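Local coordinates for protein agarase (Pseudoalteromonas fuliginea, PDB 6XJ9) that probably hydrolyses agarose, the galactan of red algal cell walls, as a glycoside hydrolase of family GH50 from a marine bacterium, at residues A[310-323]-A[389-402]. Sequence-based numbering, arbitrary orientation.
Sequences LANSTTLTGYDFDQ and LEHGETYSFYAANL
Thr315 and Tyr395 form an antiparallel hydrogen-bonded pair: Thr315 N to Tyr395 O and Tyr395 N to Thr315 O are both 2.9 Å. Farther along, Glu393 bonds to two residues that are two apart, Thr317 N to Glu393 O at 3.2 Å and Glu393 N to Tyr319 O at 3.1 Å, and a water bridges Gly318 N, Tyr319 O and Glu393 O. At the backbone angles of Gly318 a side chain would jam against the preceding carbonyl O, which calls for glycine.

Among side chains, Glu393 extends with CG anti to the backbone N (chi1 174°), bringing OE2 within 2.7 Å of Thr317 OG1, which donates on the anti side, tilted from the carboxylate plane. Thr317 OG1 also accepts from Tyr319 N, an ST turn. The other oxygen, OE1, is held by Arg353 and Tyr370, a setting that would favour the charged carboxylate. His391 ND1 donates in a bent bond to the syn side of Asp320 OD2 at 3.0 Å, almost exactly in the ring plane, while the Gln323 amide stacks over one ring face, planes 28° apart. Tyr380 of strand 378-381 is a further polar partner of both Asp320, OH to OD1, and Gln323.

At the start of helix 397-406, Leu310 CD2 meets the Tyr398 ring edge, 4.0 Å from CE2. Ser396 OG accepts from Ala399 N at 3.2 Å, an N-cap.

The whole is an antiparallel strand pair, the central two of a four-stranded sheet, one strand interrupted and the other running into a capped helix.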
loop_
_atom_site.group_PDB
_atom_site.type_symbol
_atom_site.label_atom_id
_atom_site.label_comp_id
_atom_site.label_asym_id
_atom_site.label_seq_id
_atom_site.Cartn_x
_atom_site.Cartn_y
_atom_site.Cartn_z
ATOM N N LEU A 310 -7.027 6.573 26.698
ATOM C CA LEU A 310 -8.272 7.035 26.104
ATOM C C LEU A 310 -8.434 8.551 26.230
ATOM O O LEU A 310 -9.287 9.126 25.555
ATOM C CB LEU A 310 -9.448 6.310 26.773
ATOM C CG LEU A 310 -9.492 4.792 26.592
ATOM C CD1 LEU A 310 -10.841 4.220 27.001
ATOM C CD2 LEU A 310 -9.145 4.384 25.173
ATOM N N ALA A 311 -7.600 9.189 27.068
ATOM C CA ALA A 311 -7.798 10.565 27.508
ATOM C C ALA A 311 -7.945 11.555 26.348
ATOM O O ALA A 311 -8.607 12.578 26.498
ATOM C CB ALA A 311 -6.691 10.986 28.452
ATOM N N ASN A 312 -7.357 11.251 25.189
ATOM C CA ASN A 312 -7.300 12.224 24.106
ATOM C C ASN A 312 -8.163 11.786 22.921
ATOM O O ASN A 312 -8.024 12.330 21.831
ATOM C CB ASN A 312 -5.865 12.498 23.662
ATOM C CG ASN A 312 -4.973 12.928 24.809
ATOM O OD1 ASN A 312 -4.212 12.121 25.339
ATOM N ND2 ASN A 312 -5.093 14.180 25.223
ATOM N N SER A 313 -9.061 10.823 23.152
ATOM C CA SER A 313 -9.983 10.352 22.126
ATOM C C SER A 313 -11.371 11.004 22.233
ATOM O O SER A 313 -12.320 10.516 21.619
ATOM C CB SER A 313 -10.091 8.840 22.178
ATOM O OG SER A 313 -8.886 8.243 21.696
ATOM N N THR A 314 -11.500 12.104 22.986
ATOM C CA THR A 314 -12.807 12.713 23.229
ATOM C C THR A 314 -12.988 13.981 22.397
ATOM O O THR A 314 -12.029 14.692 22.113
ATOM C CB THR A 314 -13.058 13.022 24.713
ATOM O OG1 THR A 314 -12.441 14.267 25.057
ATOM C CG2 THR A 314 -12.608 11.924 25.650
ATOM N N THR A 315 -14.238 14.270 22.027
ATOM C CA THR A 315 -14.557 15.446 21.230
ATOM C C THR A 315 -15.731 16.192 21.864
ATOM O O THR A 315 -16.617 15.587 22.471
ATOM C CB THR A 315 -14.779 15.062 19.759
ATOM O OG1 THR A 315 -14.747 16.246 18.955
ATOM C CG2 THR A 315 -16.062 14.288 19.523
ATOM N N LEU A 316 -15.738 17.518 21.714
ATOM C CA LEU A 316 -16.821 18.341 22.224
ATOM C C LEU A 316 -18.092 18.109 21.400
ATOM O O LEU A 316 -18.062 18.175 20.176
ATOM C CB LEU A 316 -16.376 19.805 22.210
ATOM C CG LEU A 316 -15.285 20.136 23.229
ATOM C CD1 LEU A 316 -14.576 21.434 22.871
ATOM C CD2 LEU A 316 -15.860 20.194 24.633
ATOM N N THR A 317 -19.202 17.851 22.101
ATOM C CA THR A 317 -20.479 17.480 21.506
ATOM C C THR A 317 -21.318 18.721 21.232
ATOM O O THR A 317 -22.270 18.660 20.457
ATOM C CB THR A 317 -21.305 16.602 22.458
ATOM O OG1 THR A 317 -21.533 17.363 23.648
ATOM C CG2 THR A 317 -20.621 15.298 22.805
ATOM N N GLY A 318 -20.984 19.830 21.901
ATOM C CA GLY A 318 -21.766 21.055 21.777
ATOM C C GLY A 318 -22.743 21.239 22.938
ATOM O O GLY A 318 -23.413 22.265 23.043
ATOM N N TYR A 319 -22.831 20.227 23.808
ATOM C CA TYR A 319 -23.682 20.317 24.978
ATOM C C TYR A 319 -22.868 20.865 26.145
ATOM O O TYR A 319 -21.642 20.763 26.157
ATOM C CB TYR A 319 -24.341 18.965 25.262
ATOM C CG TYR A 319 -25.351 18.529 24.229
ATOM C CD1 TYR A 319 -24.957 17.907 23.056
ATOM C CD2 TYR A 319 -26.709 18.746 24.419
ATOM C CE1 TYR A 319 -25.880 17.507 22.101
ATOM C CE2 TYR A 319 -27.647 18.333 23.484
ATOM C CZ TYR A 319 -27.231 17.717 22.319
ATOM O OH TYR A 319 -28.146 17.325 21.384
ATOM N N ASP A 320 -23.566 21.455 27.122
ATOM C CA ASP A 320 -22.938 21.939 28.341
ATOM C C ASP A 320 -23.961 21.917 29.472
ATOM O O ASP A 320 -25.092 21.456 29.304
ATOM C CB ASP A 320 -22.316 23.330 28.175
ATOM C CG ASP A 320 -21.183 23.626 29.148
ATOM O OD1 ASP A 320 -20.868 22.755 29.985
ATOM O OD2 ASP A 320 -20.602 24.729 29.045
ATOM N N PHE A 321 -23.534 22.407 30.635
ATOM C CA PHE A 321 -24.317 22.254 31.844
ATOM C C PHE A 321 -24.254 23.553 32.640
ATOM O O PHE A 321 -23.372 24.384 32.423
ATOM C CB PHE A 321 -23.822 21.043 32.647
ATOM C CG PHE A 321 -23.698 19.765 31.855
ATOM C CD1 PHE A 321 -24.814 18.989 31.573
ATOM C CD2 PHE A 321 -22.469 19.352 31.363
ATOM C CE1 PHE A 321 -24.706 17.825 30.825
ATOM C CE2 PHE A 321 -22.359 18.182 30.624
ATOM C CZ PHE A 321 -23.475 17.419 30.359
ATOM N N ASP A 322 -25.218 23.710 33.551
ATOM C CA ASP A 322 -25.192 24.772 34.538
ATOM C C ASP A 322 -23.875 24.668 35.306
ATOM O O ASP A 322 -23.651 23.705 36.043
ATOM C CB ASP A 322 -26.447 24.718 35.414
ATOM C CG ASP A 322 -26.663 25.985 36.222
ATOM O OD1 ASP A 322 -25.737 26.356 36.975
ATOM O OD2 ASP A 322 -27.743 26.601 36.074
ATOM N N GLN A 323 -22.992 25.648 35.077
ATOM C CA GLN A 323 -21.624 25.633 35.575
ATOM C C GLN A 323 -21.607 25.512 37.096
ATOM O O GLN A 323 -20.722 24.869 37.657
ATOM C CB GLN A 323 -20.877 26.887 35.119
ATOM C CG GLN A 323 -20.597 26.914 33.622
ATOM C CD GLN A 323 -19.595 25.857 33.222
ATOM O OE1 GLN A 323 -18.511 25.754 33.794
ATOM N NE2 GLN A 323 -19.957 25.051 32.237
ATOM N N LEU A 389 -16.256 26.662 22.290
ATOM C CA LEU A 389 -16.541 26.388 23.694
ATOM C C LEU A 389 -15.273 26.478 24.538
ATOM O O LEU A 389 -14.204 26.061 24.100
ATOM C CB LEU A 389 -17.169 24.995 23.822
ATOM C CG LEU A 389 -18.454 24.785 23.024
ATOM C CD1 LEU A 389 -18.850 23.321 23.046
ATOM C CD2 LEU A 389 -19.578 25.654 23.575
ATOM N N GLU A 390 -15.413 26.980 25.769
ATOM C CA GLU A 390 -14.294 27.041 26.699
ATOM C C GLU A 390 -14.311 25.815 27.611
ATOM O O GLU A 390 -13.346 25.531 28.318
ATOM C CB GLU A 390 -14.308 28.353 27.482
ATOM C CG GLU A 390 -14.282 29.580 26.580
ATOM C CD GLU A 390 -14.108 30.896 27.318
ATOM O OE1 GLU A 390 -14.947 31.204 28.190
ATOM O OE2 GLU A 390 -13.128 31.607 27.024
ATOM N N HIS A 391 -15.433 25.091 27.567
ATOM C CA HIS A 391 -15.666 23.888 28.343
ATOM C C HIS A 391 -16.935 23.232 27.810
ATOM O O HIS A 391 -17.748 23.877 27.145
ATOM C CB HIS A 391 -15.805 24.230 29.839
ATOM C CG HIS A 391 -16.539 25.506 30.104
ATOM N ND1 HIS A 391 -17.900 25.642 29.890
ATOM C CD2 HIS A 391 -16.113 26.705 30.564
ATOM C CE1 HIS A 391 -18.278 26.868 30.203
ATOM N NE2 HIS A 391 -17.197 27.542 30.616
ATOM N N GLY A 392 -17.108 21.947 28.109
ATOM C CA GLY A 392 -18.341 21.293 27.717
ATOM C C GLY A 392 -18.233 19.776 27.730
ATOM O O GLY A 392 -17.169 19.203 27.977
ATOM N N GLU A 393 -19.381 19.163 27.453
ATOM C CA GLU A 393 -19.552 17.732 27.321
ATOM C C GLU A 393 -18.662 17.217 26.198
ATOM O O GLU A 393 -18.477 17.884 25.177
ATOM C CB GLU A 393 -21.024 17.476 27.006
ATOM C CG GLU A 393 -21.344 16.034 26.694
ATOM C CD GLU A 393 -22.818 15.864 26.393
ATOM O OE1 GLU A 393 -23.596 15.766 27.356
ATOM O OE2 GLU A 393 -23.177 15.868 25.195
ATOM N N THR A 394 -18.109 16.016 26.406
ATOM C CA THR A 394 -17.372 15.354 25.345
ATOM C C THR A 394 -18.014 13.994 25.103
ATOM O O THR A 394 -18.753 13.503 25.953
ATOM C CB THR A 394 -15.882 15.254 25.698
ATOM O OG1 THR A 394 -15.799 14.317 26.769
ATOM C CG2 THR A 394 -15.281 16.577 26.135
ATOM N N TYR A 395 -17.737 13.405 23.941
ATOM C CA TYR A 395 -18.041 12.002 23.708
ATOM C C TYR A 395 -16.804 11.329 23.124
ATOM O O TYR A 395 -16.038 11.984 22.433
ATOM C CB TYR A 395 -19.259 11.828 22.799
ATOM C CG TYR A 395 -19.809 10.425 22.840
ATOM C CD1 TYR A 395 -20.364 9.898 24.002
ATOM C CD2 TYR A 395 -19.745 9.612 21.727
ATOM C CE1 TYR A 395 -20.841 8.597 24.052
ATOM C CE2 TYR A 395 -20.248 8.319 21.747
ATOM C CZ TYR A 395 -20.792 7.810 22.913
ATOM O OH TYR A 395 -21.255 6.531 22.905
ATOM N N SER A 396 -16.624 10.036 23.426
ATOM C CA SER A 396 -15.539 9.244 22.857
ATOM C C SER A 396 -16.077 8.135 21.950
ATOM O O SER A 396 -16.503 7.087 22.431
ATOM C CB SER A 396 -14.656 8.681 23.934
ATOM O OG SER A 396 -13.598 7.934 23.347
ATOM N N PHE A 397 -16.021 8.352 20.629
ATOM C CA PHE A 397 -16.494 7.337 19.700
ATOM C C PHE A 397 -15.556 6.129 19.708
ATOM O O PHE A 397 -16.003 4.996 19.498
ATOM C CB PHE A 397 -16.731 7.916 18.300
ATOM C CG PHE A 397 -17.888 8.881 18.191
ATOM C CD1 PHE A 397 -19.186 8.420 18.015
ATOM C CD2 PHE A 397 -17.675 10.250 18.256
ATOM C CE1 PHE A 397 -20.244 9.314 17.926
ATOM C CE2 PHE A 397 -18.731 11.147 18.159
ATOM C CZ PHE A 397 -20.016 10.677 17.985
ATOM N N TYR A 398 -14.261 6.364 19.964
ATOM C CA TYR A 398 -13.336 5.244 20.030
ATOM C C TYR A 398 -13.697 4.330 21.200
ATOM O O TYR A 398 -13.776 3.120 21.019
ATOM C CB TYR A 398 -11.866 5.673 20.057
ATOM C CG TYR A 398 -10.928 4.492 20.144
ATOM C CD1 TYR A 398 -10.703 3.675 19.044
ATOM C CD2 TYR A 398 -10.324 4.143 21.343
ATOM C CE1 TYR A 398 -9.870 2.570 19.126
ATOM C CE2 TYR A 398 -9.491 3.041 21.446
ATOM C CZ TYR A 398 -9.263 2.252 20.332
ATOM O OH TYR A 398 -8.433 1.170 20.409
ATOM N N ALA A 399 -13.934 4.907 22.383
ATOM C CA ALA A 399 -14.292 4.112 23.552
ATOM C C ALA A 399 -15.636 3.411 23.329
ATOM O O ALA A 399 -15.794 2.253 23.703
ATOM C CB ALA A 399 -14.332 4.978 24.788
ATOM N N ALA A 400 -16.607 4.115 22.724
ATOM C CA ALA A 400 -17.880 3.486 22.389
ATOM C C ALA A 400 -17.649 2.250 21.514
ATOM O O ALA A 400 -18.227 1.188 21.756
ATOM C CB ALA A 400 -18.810 4.482 21.738
ATOM N N ASN A 401 -16.770 2.388 20.515
ATOM C CA ASN A 401 -16.432 1.295 19.616
ATOM C C ASN A 401 -15.810 0.117 20.365
ATOM O O ASN A 401 -16.068 -1.035 20.010
ATOM C CB ASN A 401 -15.597 1.780 18.433
ATOM C CG ASN A 401 -16.419 2.631 17.492
ATOM O OD1 ASN A 401 -17.650 2.514 17.455
ATOM N ND2 ASN A 401 -15.752 3.497 16.744
ATOM N N LEU A 402 -15.002 0.414 21.391
ATOM C CA LEU A 402 -14.354 -0.622 22.185
ATOM C C LEU A 402 -15.403 -1.463 22.905
ATOM O O LEU A 402 -15.254 -2.682 23.016
ATOM C CB LEU A 402 -13.413 0.009 23.215
ATOM C CG LEU A 402 -12.107 0.611 22.692
ATOM C CD1 LEU A 402 -11.226 1.000 23.871
ATOM C CD2 LEU A 402 -11.366 -0.360 21.785
HETATM O O HOH W 1 -12.745 8.834 19.401
HETATM O O HOH W 2 -14.640 11.078 19.980
HETATM O O HOH W 3 -19.568 20.271 24.215
#